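Side-chain contacts in GST N-terminal domain-containing protein (Pseudomonas syringae pv. tomato, PDB 3IC8), which is of unknown function but belongs to the glutathione S-transferase family, pairing a thioredoxin-like N-terminal domain with a helical C-terminal domain, and may bind glutathione: residues T11-E16 with L109-E114; W190-T195 with A199-D204. All coordinates share one frame; numbering follows the deposited sequence.

Contact 1: T11-E16 with L109-E114; sequences TSLFAE and LVFQPE
With chi1 of -70° in Phe14 and -64° in Phe111, each ring carbon CG lies opposite its own carbonyl carbon, and these torsions bring the outer part of each phenyl group to the other, Phe14 CZ lying 4.2 Å from Phe111 CE2 in an oblique approach. This is a domain interface of the glutathione S-transferase fold: 11-16 is the loop between strand 4-8 and helix 16-25 of the thioredoxin-like domain, whereas 109-114 leaves the end of helix 88-110. Leu13 supplies the second touch. Its CD1 continues the extended side chain (chi2 163°) and arrives at the edge of the Phe111 ring, near its plane, with CD1 4.5 Å from CZ. Both approaches are loose apolar contacts, no hydrogen bond crosses between the segments, and only 90 Å² is buried.

Local bonds shape the backbone on each side. Ser12 OG receives a weak hydrogen bond from Phe14 N, and Ser12 O accepts from Ala15 N as the loop curls into helix 16-25. Phe111, the first residue past the helix to leave helical backbone angles, is the centre of an inverse gamma turn, closed by a weak bond from Gln112 N to Val110 O.

Other parts of the fold and the second subunit also pack on these rings. Phe14 stacks edge-to-face with Phe191 of helix 180-193, while Pro196 and Thr195 of the second subunit pack on Phe14 and Phe111 respectively. One face of the Phe111 ring is occupied from within its own segment: Val110 CG1 stands over the ring centre, 4.0 Å above the plane.

Contact 2: W190-T195 with A199-D204; sequences WFLKQT and APFVDD
Apolar contacts centred on Leu192 join the end of helix 180-193 to the short helix 200-203 in the helical C-terminal domain of this GST-like fold, where the chain makes a tight reversal through three intervening residues. Leu192 CB meets Val202 CG2 at 3.9 Å, the methyl that lies opposite the carbonyl carbon of its own residue. One atom further out, Leu192 CG rests against Phe201 CB at 4.1 Å, and these two side chains cross at about a right angle. The Phe201 ring goes on to an edge-to-face stack with Trp156, and Leu192 also packs on Ala106, Leu109 and Val110 of helix 88-110.

The ionic part lies beside this patch. The Lys193 chain is bent at chi2 (-70°) and chi3 (-92°), which turns its ammonium group across to the carboxylate of Asp203. NZ and OD1 form a salt bridge of 3.2 Å through the syn lone pair of OD1; Asp203 OD2 is more distant from the same nitrogen, at 3.9 Å. Both charged groups have further partners on the second subunit: Tyr9 OH bonds to Lys193 NZ and to Asp203 OD2, and Ser36 OG also bonds to OD2.

Hydrogen bonds to backbone carbonyls span the turn. Ala199 N gives a weak hydrogen bond to Thr195 O (3.0 Å, N-H...O angle 130°), while Ala199 O accepts from both Val202 N and Asp203 N. The side-chain hydroxyl Thr198 OG1 bonds to Leu192 O.

The ion pair thus sits within a polar network shared by two chains: the Lys193-Asp203 bridge probably balances charge at the subunit interface and presents both groups to the hydroxyl of Tyr9 from the neighbouring subunit.

Overall arrangement
The two contacts lie on the same side of the chain's centre, with their own centres 11 Å apart, and touch directly. Val110 CG2 of contact 1 packs against Leu192 CD1 of contact 2 at 3.5 Å, and Leu13 CD2 lies 3.6 Å from Trp190 NE1. Contact 1 bridges the thioredoxin-like and helical domains, whereas contact 2 spans a turn within the helical domain. Both touch the second subunit: among the bonds across the interface, Thr11 OG1 pairs with Lys193 O of the second subunit, and backbone hydrogen bonds from Leu13 and Gln194 also cross it. In glutathione S-transferases the loop after the first strand borders the glutathione site, so 11-16 may lie near such a pocket here.

Contact 1: T11-E16 with L109-E114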
ATOM      1  N   THR A  11      -6.506  20.125  13.044  1.00 24.08           N
ATOM      2  CA  THR A  11      -5.102  19.904  12.870  1.00 23.57           C
ATOM      3  C   THR A  11      -4.412  19.431  14.131  1.00 23.79           C
ATOM      4  O   THR A  11      -3.237  19.249  14.137  1.00 23.75           O
ATOM      5  CB  THR A  11      -4.416  21.136  12.337  1.00 23.74           C
ATOM      6  OG1 THR A  11      -4.787  22.256  13.116  1.00 22.86           O
ATOM      7  CG2 THR A  11      -4.831  21.380  10.954  1.00 22.12           C
ATOM      8  N   SER A  12      -5.162  19.233  15.191  1.00 23.71           N
ATOM      9  CA  SER A  12      -4.578  18.819  16.439  1.00 24.02           C
ATOM     10  C   SER A  12      -4.271  17.343  16.464  1.00 23.40           C
ATOM     11  O   SER A  12      -5.093  16.526  16.210  1.00 23.36           O
ATOM     12  CB  SER A  12      -5.487  19.195  17.588  1.00 23.95           C
ATOM     13  OG  SER A  12      -5.015  18.680  18.793  1.00 26.43           O
ATOM     14  N   LEU A  13      -3.042  17.035  16.796  1.00 23.52           N
ATOM     15  CA  LEU A  13      -2.555  15.696  16.978  1.00 23.46           C
ATOM     16  C   LEU A  13      -3.277  15.042  18.101  1.00 23.25           C
ATOM     17  O   LEU A  13      -3.447  13.869  18.118  1.00 23.88           O
ATOM     18  CB  LEU A  13      -1.083  15.712  17.288  1.00 23.34           C
ATOM     19  CG  LEU A  13      -0.130  16.250  16.249  1.00 23.47           C
ATOM     20  CD1 LEU A  13       1.141  16.535  16.906  1.00 23.53           C
ATOM     21  CD2 LEU A  13       0.073  15.240  15.210  1.00 24.54           C
ATOM     22  N   PHE A  14      -3.683  15.841  19.054  1.00 23.29           N
ATOM     23  CA  PHE A  14      -4.389  15.380  20.218  1.00 23.31           C
ATOM     24  C   PHE A  14      -5.777  14.838  19.937  1.00 23.74           C
ATOM     25  O   PHE A  14      -6.281  14.042  20.676  1.00 23.95           O
ATOM     26  CB  PHE A  14      -4.378  16.436  21.306  1.00 22.72           C
ATOM     27  CG  PHE A  14      -3.035  16.651  21.919  1.00 25.37           C
ATOM     28  CD1 PHE A  14      -2.662  15.998  23.043  1.00 25.41           C
ATOM     29  CD2 PHE A  14      -2.143  17.506  21.352  1.00 26.64           C
ATOM     30  CE1 PHE A  14      -1.454  16.195  23.564  1.00 26.34           C
ATOM     31  CE2 PHE A  14      -0.941  17.692  21.886  1.00 25.98           C
ATOM     32  CZ  PHE A  14      -0.598  17.047  22.984  1.00 26.49           C
ATOM     33  N   ALA A  15      -6.374  15.283  18.848  1.00 23.62           N
ATOM     34  CA  ALA A  15      -7.694  14.895  18.453  1.00 23.37           C
ATOM     35  C   ALA A  15      -7.733  13.782  17.435  1.00 23.73           C
ATOM     36  O   ALA A  15      -8.765  13.481  16.924  1.00 24.19           O
ATOM     37  CB  ALA A  15      -8.416  16.066  17.939  1.00 23.32           C
ATOM     38  N   GLU A  16      -6.596  13.220  17.101  1.00 23.53           N
ATOM     39  CA  GLU A  16      -6.516  12.153  16.130  1.00 23.12           C
ATOM     40  C   GLU A  16      -7.194  10.864  16.522  1.00 23.41           C
ATOM     41  O   GLU A  16      -7.767  10.209  15.718  1.00 24.07           O
ATOM     42  CB  GLU A  16      -5.083  11.931  15.697  1.00 22.79           C
ATOM     43  CG  GLU A  16      -4.903  10.979  14.584  1.00 23.49           C
ATOM     44  CD  GLU A  16      -5.344  11.499  13.242  1.00 26.42           C
ATOM     45  OE1 GLU A  16      -5.272  10.714  12.309  1.00 27.85           O
ATOM     46  OE2 GLU A  16      -5.755  12.651  13.109  1.00 23.61           O
ATOM     47  N   LEU A 109       8.726  12.592  24.830  1.00 21.48           N
ATOM     48  CA  LEU A 109       9.752  12.390  23.873  1.00 21.63           C
ATOM     49  C   LEU A 109       9.716  13.353  22.735  1.00 21.96           C
ATOM     50  O   LEU A 109      10.722  13.834  22.324  1.00 22.86           O
ATOM     51  CB  LEU A 109       9.620  11.003  23.301  1.00 21.69           C
ATOM     52  CG  LEU A 109      10.129   9.841  24.108  1.00 21.96           C
ATOM     53  CD1 LEU A 109       9.857   8.573  23.411  1.00 21.88           C
ATOM     54  CD2 LEU A 109      11.556   9.992  24.336  1.00 21.35           C
ATOM     55  N   VAL A 110       8.552  13.564  22.179  1.00 21.66           N
ATOM     56  CA  VAL A 110       8.375  14.467  21.086  1.00 21.91           C
ATOM     57  C   VAL A 110       8.535  15.937  21.389  1.00 22.18           C
ATOM     58  O   VAL A 110       9.197  16.655  20.675  1.00 22.85           O
ATOM     59  CB  VAL A 110       7.004  14.262  20.511  1.00 22.15           C
ATOM     60  CG1 VAL A 110       6.724  15.235  19.445  1.00 22.23           C
ATOM     61  CG2 VAL A 110       6.868  12.889  20.015  1.00 22.04           C
ATOM     62  N   PHE A 111       7.887  16.394  22.435  1.00 21.45           N
ATOM     63  CA  PHE A 111       7.856  17.801  22.712  1.00 21.07           C
ATOM     64  C   PHE A 111       9.009  18.253  23.572  1.00 21.60           C
ATOM     65  O   PHE A 111       8.829  18.728  24.641  1.00 21.65           O
ATOM     66  CB  PHE A 111       6.512  18.175  23.300  1.00 20.41           C
ATOM     67  CG  PHE A 111       5.386  17.962  22.369  1.00 18.15           C
ATOM     68  CD1 PHE A 111       5.264  18.718  21.249  1.00 15.66           C
ATOM     69  CD2 PHE A 111       4.459  16.994  22.591  1.00 14.76           C
ATOM     70  CE1 PHE A 111       4.246  18.509  20.404  1.00 14.66           C
ATOM     71  CE2 PHE A 111       3.448  16.808  21.746  1.00 13.08           C
ATOM     72  CZ  PHE A 111       3.346  17.555  20.654  1.00 12.32           C
ATOM     73  N   GLN A 112      10.203  18.077  23.060  1.00 22.15           N
ATOM     74  CA  GLN A 112      11.399  18.562  23.673  1.00 22.73           C
ATOM     75  C   GLN A 112      12.261  19.090  22.555  1.00 22.72           C
ATOM     76  O   GLN A 112      12.069  18.746  21.435  1.00 22.10           O
ATOM     77  CB  GLN A 112      12.094  17.483  24.490  1.00 22.72           C
ATOM     78  CG  GLN A 112      12.288  16.217  23.787  1.00 24.33           C
ATOM     79  CD  GLN A 112      13.253  15.304  24.491  1.00 28.89           C
ATOM     80  OE1 GLN A 112      14.319  15.713  24.918  1.00 31.66           O
ATOM     81  NE2 GLN A 112      12.892  14.051  24.596  1.00 28.89           N
ATOM     82  N   PRO A 113      13.216  19.924  22.886  1.00 23.01           N
ATOM     83  CA  PRO A 113      13.981  20.719  21.945  1.00 23.60           C
ATOM     84  C   PRO A 113      14.780  19.877  21.002  1.00 24.23           C
ATOM     85  O   PRO A 113      15.087  20.283  19.920  1.00 23.88           O
ATOM     86  CB  PRO A 113      14.919  21.465  22.852  1.00 23.41           C
ATOM     87  CG  PRO A 113      14.220  21.601  24.065  1.00 23.03           C
ATOM     88  CD  PRO A 113      13.256  20.508  24.217  1.00 23.23           C
ATOM     89  N   GLU A 114      15.127  18.688  21.442  1.00 24.97           N
ATOM     90  CA  GLU A 114      15.922  17.790  20.652  1.00 26.07           C
ATOM     91  C   GLU A 114      15.263  17.402  19.349  1.00 26.11           C
ATOM     92  O   GLU A 114      15.922  17.021  18.416  1.00 26.51           O
ATOM     93  CB  GLU A 114      16.221  16.555  21.467  1.00 26.43           C
ATOM     94  CG  GLU A 114      17.351  16.734  22.423  1.00 28.60           C
ATOM     95  CD  GLU A 114      16.986  17.571  23.619  1.00 32.09           C
ATOM     96  OE1 GLU A 114      15.842  17.496  24.090  1.00 33.02           O
ATOM     97  OE2 GLU A 114      17.857  18.312  24.093  1.00 33.32           O
TER

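Contact 2: W190-T195 with A199-D204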
ATOM      1  N   TRP A 190       1.558   7.880  16.998  1.00 24.94           N
ATOM      2  CA  TRP A 190       1.286   8.852  15.990  1.00 25.43           C
ATOM      3  C   TRP A 190       2.076  10.116  16.280  1.00 25.68           C
ATOM      4  O   TRP A 190       2.547  10.767  15.389  1.00 25.80           O
ATOM      5  CB  TRP A 190      -0.213   9.083  15.932  1.00 25.15           C
ATOM      6  CG  TRP A 190      -0.659  10.196  15.135  1.00 24.85           C
ATOM      7  CD1 TRP A 190      -1.256  11.291  15.573  1.00 23.92           C
ATOM      8  CD2 TRP A 190      -0.580  10.312  13.733  1.00 25.80           C
ATOM      9  NE1 TRP A 190      -1.552  12.112  14.551  1.00 25.31           N
ATOM     10  CE2 TRP A 190      -1.141  11.526  13.397  1.00 23.98           C
ATOM     11  CE3 TRP A 190      -0.069   9.506  12.728  1.00 26.60           C
ATOM     12  CZ2 TRP A 190      -1.205  11.967  12.114  1.00 25.40           C
ATOM     13  CZ3 TRP A 190      -0.142   9.939  11.456  1.00 27.00           C
ATOM     14  CH2 TRP A 190      -0.703  11.159  11.152  1.00 26.26           C
ATOM     15  N   PHE A 191       2.231  10.442  17.549  1.00 25.82           N
ATOM     16  CA  PHE A 191       3.037  11.574  17.934  1.00 26.05           C
ATOM     17  C   PHE A 191       4.488  11.385  17.526  1.00 25.30           C
ATOM     18  O   PHE A 191       5.095  12.283  17.031  1.00 25.29           O
ATOM     19  CB  PHE A 191       2.945  11.826  19.442  1.00 26.24           C
ATOM     20  CG  PHE A 191       1.676  12.466  19.879  1.00 27.32           C
ATOM     21  CD1 PHE A 191       1.560  13.820  19.945  1.00 29.02           C
ATOM     22  CD2 PHE A 191       0.603  11.717  20.235  1.00 28.14           C
ATOM     23  CE1 PHE A 191       0.402  14.395  20.349  1.00 28.11           C
ATOM     24  CE2 PHE A 191      -0.547  12.288  20.618  1.00 28.53           C
ATOM     25  CZ  PHE A 191      -0.652  13.624  20.678  1.00 29.61           C
ATOM     26  N   LEU A 192       5.033  10.206  17.734  1.00 24.70           N
ATOM     27  CA  LEU A 192       6.410   9.921  17.393  1.00 24.34           C
ATOM     28  C   LEU A 192       6.707   9.994  15.914  1.00 24.05           C
ATOM     29  O   LEU A 192       7.738  10.432  15.529  1.00 24.30           O
ATOM     30  CB  LEU A 192       6.867   8.602  17.958  1.00 24.14           C
ATOM     31  CG  LEU A 192       7.206   8.384  19.428  1.00 25.22           C
ATOM     32  CD1 LEU A 192       7.730   9.528  20.188  1.00 23.44           C
ATOM     33  CD2 LEU A 192       6.131   7.715  20.138  1.00 25.18           C
ATOM     34  N   LYS A 193       5.761   9.584  15.102  1.00 23.40           N
ATOM     35  CA  LYS A 193       5.877   9.558  13.670  1.00 23.14           C
ATOM     36  C   LYS A 193       6.013  10.930  13.027  1.00 22.68           C
ATOM     37  O   LYS A 193       6.436  11.041  11.935  1.00 21.97           O
ATOM     38  CB  LYS A 193       4.700   8.824  13.079  1.00 23.05           C
ATOM     39  CG  LYS A 193       4.680   7.366  13.358  1.00 25.09           C
ATOM     40  CD  LYS A 193       5.757   6.638  12.622  1.00 26.65           C
ATOM     41  CE  LYS A 193       5.268   6.147  11.307  1.00 25.98           C
ATOM     42  NZ  LYS A 193       6.298   5.437  10.588  1.00 27.47           N
ATOM     43  N   GLN A 194       5.656  11.958  13.762  1.00 22.39           N
ATOM     44  CA  GLN A 194       5.674  13.332  13.321  1.00 22.74           C
ATOM     45  C   GLN A 194       7.044  13.925  13.025  1.00 23.13           C
ATOM     46  O   GLN A 194       7.160  14.888  12.320  1.00 22.72           O
ATOM     47  CB  GLN A 194       4.936  14.210  14.316  1.00 23.01           C
ATOM     48  CG  GLN A 194       3.497  13.871  14.535  1.00 22.85           C
ATOM     49  CD  GLN A 194       2.731  13.680  13.277  1.00 22.83           C
ATOM     50  OE1 GLN A 194       2.258  12.614  12.994  1.00 22.53           O
ATOM     51  NE2 GLN A 194       2.619  14.715  12.508  1.00 20.02           N
ATOM     52  N   THR A 195       8.065  13.341  13.606  1.00 23.62           N
ATOM     53  CA  THR A 195       9.380  13.890  13.590  1.00 24.75           C
ATOM     54  C   THR A 195      10.421  12.867  13.209  1.00 24.86           C
ATOM     55  O   THR A 195      10.339  11.732  13.556  1.00 24.61           O
ATOM     56  CB  THR A 195       9.712  14.384  14.957  1.00 25.15           C
ATOM     57  OG1 THR A 195       9.404  15.762  15.035  1.00 27.29           O
ATOM     58  CG2 THR A 195      11.124  14.174  15.237  1.00 23.62           C
ATOM     59  N   ALA A 199      10.870   9.310  15.175  1.00 21.64           N
ATOM     60  CA  ALA A 199      10.364   8.188  14.414  1.00 21.25           C
ATOM     61  C   ALA A 199      11.027   6.830  14.679  1.00 20.33           C
ATOM     62  O   ALA A 199      10.396   5.817  14.614  1.00 20.19           O
ATOM     63  CB  ALA A 199      10.363   8.511  12.996  1.00 21.32           C
ATOM     64  N   PRO A 200      12.301   6.840  15.003  1.00 19.82           N
ATOM     65  CA  PRO A 200      13.021   5.622  15.322  1.00 19.64           C
ATOM     66  C   PRO A 200      12.483   4.957  16.575  1.00 19.10           C
ATOM     67  O   PRO A 200      12.642   3.794  16.765  1.00 19.50           O
ATOM     68  CB  PRO A 200      14.432   6.125  15.525  1.00 19.72           C
ATOM     69  CG  PRO A 200      14.503   7.277  14.754  1.00 19.59           C
ATOM     70  CD  PRO A 200      13.238   7.954  14.903  1.00 19.80           C
ATOM     71  N   PHE A 201      11.830   5.721  17.421  1.00 17.39           N
ATOM     72  CA  PHE A 201      11.209   5.157  18.574  1.00 16.28           C
ATOM     73  C   PHE A 201      10.122   4.171  18.192  1.00 16.00           C
ATOM     74  O   PHE A 201       9.912   3.223  18.894  1.00 14.38           O
ATOM     75  CB  PHE A 201      10.652   6.242  19.465  1.00 15.84           C
ATOM     76  CG  PHE A 201      11.677   6.993  20.190  1.00 14.95           C
ATOM     77  CD1 PHE A 201      12.492   6.371  21.084  1.00 15.79           C
ATOM     78  CD2 PHE A 201      11.816   8.332  20.004  1.00 13.38           C
ATOM     79  CE1 PHE A 201      13.417   7.066  21.750  1.00 14.09           C
ATOM     80  CE2 PHE A 201      12.740   9.011  20.647  1.00 14.84           C
ATOM     81  CZ  PHE A 201      13.548   8.381  21.526  1.00 15.15           C
ATOM     82  N   VAL A 202       9.496   4.393  17.051  1.00 15.59           N
ATOM     83  CA  VAL A 202       8.661   3.399  16.434  1.00 16.33           C
ATOM     84  C   VAL A 202       9.336   2.518  15.385  1.00 16.91           C
ATOM     85  O   VAL A 202       9.213   1.336  15.416  1.00 16.83           O
ATOM     86  CB  VAL A 202       7.486   4.035  15.778  1.00 15.89           C
ATOM     87  CG1 VAL A 202       6.557   3.009  15.315  1.00 15.39           C
ATOM     88  CG2 VAL A 202       6.823   4.939  16.692  1.00 15.55           C
ATOM     89  N   ASP A 203      10.049   3.115  14.451  1.00 17.22           N
ATOM     90  CA  ASP A 203      10.539   2.422  13.272  1.00 17.71           C
ATOM     91  C   ASP A 203      11.560   1.313  13.546  1.00 18.16           C
ATOM     92  O   ASP A 203      11.744   0.439  12.742  1.00 18.36           O
ATOM     93  CB  ASP A 203      11.024   3.415  12.219  1.00 17.56           C
ATOM     94  CG  ASP A 203       9.898   4.201  11.594  1.00 18.00           C
ATOM     95  OD1 ASP A 203       8.753   3.828  11.766  1.00 20.41           O
ATOM     96  OD2 ASP A 203      10.141   5.201  10.942  1.00 17.81           O
ATOM     97  N   ASP A 204      12.197   1.385  14.701  1.00 17.92           N
ATOM     98  CA  ASP A 204      13.159   0.415  15.165  1.00 18.54           C
ATOM     99  C   ASP A 204      12.552  -0.920  15.480  1.00 18.34           C
ATOM    100  O   ASP A 204      13.249  -1.880  15.629  1.00 18.27           O
ATOM    101  CB  ASP A 204      13.881   0.909  16.385  1.00 18.66           C
ATOM    102  CG  ASP A 204      14.939   1.854  16.050  1.00 21.72           C
ATOM    103  OD1 ASP A 204      15.685   2.269  16.926  1.00 24.89           O
ATOM    104  OD2 ASP A 204      15.022   2.204  14.887  1.00 25.64           O
TER